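PDB 6C46: dTDP-4-dehydrorhamnose 3,5-epimerase from Elizabethkingia anophelis NUHP1, which probably catalyses the 3,5-epimerization of dTDP-4-dehydro-6-deoxy-glucose to give dTDP-4-dehydro-rhamnose, a step in dTDP-L-rhamnose biosynthesis. Local coordinates for residues A93-E98 and R123-G128. Residues are numbered along the deposited sequence; the frame is centred on the assembly and turned at random.
Sequences AVDLRE and RGFAHG
In the non-hydrogen-bonded pair D95–F125, the F125 ring turns back across the strand to lie against its partner. D95 CA sits 3.8 Å from the F125 ring centroid, a CH-pi contact over the face, and the carboxylate stacks on the ring, planes 15° apart. With D95 CG anti to its backbone N (chi1 -174°), the acid also faces R97, whose chain bends at chi3 to bring the guanidinium side-on: NE bonds to OD1, and NH2 forms a salt bridge with OD2 at 2.9 Å. R97 N meets OD1 from the other side, closing an Asx turn, while S100 and T102 also bond OD2. F125 CE1 lies over one guanidinium face, 3.3 Å from R97 NH2, the planes inclined by 59°; K17 O and D18 hold R97's outer nitrogens. Just past the strand end, L96 brings CD1 to A126 CB at 3.7 Å on the face that carries V94 and A126, beside L69 and L71; the A126 side chain is about 6 Å from that of H70, the predicted proton acceptor. V94 and A126 exchange paired backbone bonds, and L96 N reaches G124 O at 3.0 Å. This is antiparallel pairing of strands 88-95 and 125-131 in the RmlC-family cupin beta-sandwich.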
loop_
_atom_site.group_PDB
_atom_site.type_symbol
_atom_site.label_atom_id
_atom_site.label_comp_id
_atom_site.label_asym_id
_atom_site.label_seq_id
_atom_site.Cartn_x
_atom_site.Cartn_y
_atom_site.Cartn_z
ATOM N N ALA A 93 -9.337 -14.250 10.520
ATOM C CA ALA A 93 -9.350 -13.386 11.694
ATOM C C ALA A 93 -10.159 -14.051 12.801
ATOM O O ALA A 93 -11.132 -14.761 12.523
ATOM C CB ALA A 93 -9.946 -12.014 11.368
ATOM N N VAL A 94 -9.745 -13.821 14.057
ATOM C CA VAL A 94 -10.412 -14.357 15.246
ATOM C C VAL A 94 -10.633 -13.220 16.231
ATOM O O VAL A 94 -9.678 -12.533 16.614
ATOM C CB VAL A 94 -9.595 -15.465 15.932
ATOM C CG1 VAL A 94 -10.396 -16.030 17.142
ATOM C CG2 VAL A 94 -9.222 -16.542 14.929
ATOM N N ASP A 95 -11.870 -13.023 16.642
ATOM C CA ASP A 95 -12.192 -11.969 17.597
ATOM C C ASP A 95 -11.809 -12.464 18.987
ATOM O O ASP A 95 -12.323 -13.489 19.451
ATOM C CB ASP A 95 -13.686 -11.621 17.479
ATOM C CG ASP A 95 -14.105 -10.437 18.334
ATOM O OD1 ASP A 95 -13.318 -9.984 19.202
ATOM O OD2 ASP A 95 -15.237 -9.938 18.108
ATOM N N LEU A 96 -10.892 -11.755 19.647
ATOM C CA LEU A 96 -10.466 -12.130 20.990
ATOM C C LEU A 96 -10.838 -11.094 22.039
ATOM O O LEU A 96 -10.264 -11.097 23.135
ATOM C CB LEU A 96 -8.961 -12.390 21.017
ATOM C CG LEU A 96 -8.488 -13.535 20.110
ATOM C CD1 LEU A 96 -6.948 -13.569 20.087
ATOM C CD2 LEU A 96 -9.070 -14.870 20.569
ATOM N N ARG A 97 -11.783 -10.205 21.733
ATOM C CA ARG A 97 -12.244 -9.221 22.707
ATOM C C ARG A 97 -13.271 -9.869 23.629
ATOM O O ARG A 97 -14.391 -10.183 23.203
ATOM C CB ARG A 97 -12.828 -8.005 21.986
ATOM C CG ARG A 97 -11.791 -7.357 21.071
ATOM C CD ARG A 97 -12.438 -6.354 20.134
ATOM N NE ARG A 97 -13.441 -7.019 19.291
ATOM C CZ ARG A 97 -14.177 -6.401 18.377
ATOM N NH1 ARG A 97 -14.021 -5.095 18.168
ATOM N NH2 ARG A 97 -15.067 -7.098 17.668
ATOM N N GLU A 98 -12.918 -10.011 24.912
ATOM C CA GLU A 98 -13.770 -10.778 25.829
ATOM C C GLU A 98 -15.152 -10.159 25.975
ATOM O O GLU A 98 -16.119 -10.862 26.291
ATOM C CB GLU A 98 -13.111 -10.912 27.209
ATOM N N ARG A 123 -8.143 -4.038 16.084
ATOM C CA ARG A 123 -7.411 -4.328 17.304
ATOM C C ARG A 123 -8.218 -5.283 18.178
ATOM O O ARG A 123 -9.443 -5.181 18.247
ATOM C CB ARG A 123 -7.151 -3.050 18.095
ATOM C CG ARG A 123 -6.207 -2.056 17.378
ATOM C CD ARG A 123 -5.822 -0.901 18.297
ATOM N NE ARG A 123 -4.950 0.043 17.584
ATOM C CZ ARG A 123 -4.308 1.036 18.181
ATOM N NH1 ARG A 123 -4.441 1.200 19.500
ATOM N NH2 ARG A 123 -3.528 1.858 17.465
ATOM N N GLY A 124 -7.512 -6.179 18.879
ATOM C CA GLY A 124 -8.126 -7.194 19.728
ATOM C C GLY A 124 -8.436 -8.493 19.006
ATOM O O GLY A 124 -9.048 -9.396 19.597
ATOM N N PHE A 125 -8.071 -8.599 17.741
ATOM C CA PHE A 125 -8.232 -9.808 16.954
ATOM C C PHE A 125 -6.882 -10.478 16.804
ATOM O O PHE A 125 -5.840 -9.833 16.920
ATOM C CB PHE A 125 -8.761 -9.496 15.541
ATOM C CG PHE A 125 -10.249 -9.224 15.477
ATOM C CD1 PHE A 125 -10.821 -8.191 16.213
ATOM C CD2 PHE A 125 -11.066 -10.003 14.663
ATOM C CE1 PHE A 125 -12.211 -7.931 16.136
ATOM C CE2 PHE A 125 -12.448 -9.751 14.575
ATOM C CZ PHE A 125 -13.019 -8.723 15.337
ATOM N N ALA A 126 -6.906 -11.778 16.529
ATOM C CA ALA A 126 -5.728 -12.462 16.021
ATOM C C ALA A 126 -5.899 -12.676 14.530
ATOM O O ALA A 126 -7.020 -12.736 14.022
ATOM C CB ALA A 126 -5.489 -13.806 16.719
ATOM N N HIS A 127 -4.768 -12.812 13.824
ATOM C CA HIS A 127 -4.798 -12.835 12.372
ATOM C C HIS A 127 -3.788 -13.841 11.835
ATOM O O HIS A 127 -2.702 -14.020 12.397
ATOM C CB HIS A 127 -4.490 -11.437 11.790
ATOM C CG HIS A 127 -4.181 -11.466 10.325
ATOM N ND1 HIS A 127 -2.894 -11.377 9.832
ATOM C CD2 HIS A 127 -4.990 -11.596 9.247
ATOM C CE1 HIS A 127 -2.924 -11.467 8.510
ATOM N NE2 HIS A 127 -4.186 -11.603 8.131
ATOM N N GLY A 128 -4.134 -14.465 10.715
ATOM C CA GLY A 128 -3.174 -15.334 10.048
ATOM C C GLY A 128 -3.595 -15.581 8.619
ATOM O O GLY A 128 -4.692 -15.206 8.210
HETATM O O HOH W 1 -11.559 -3.471 18.762
#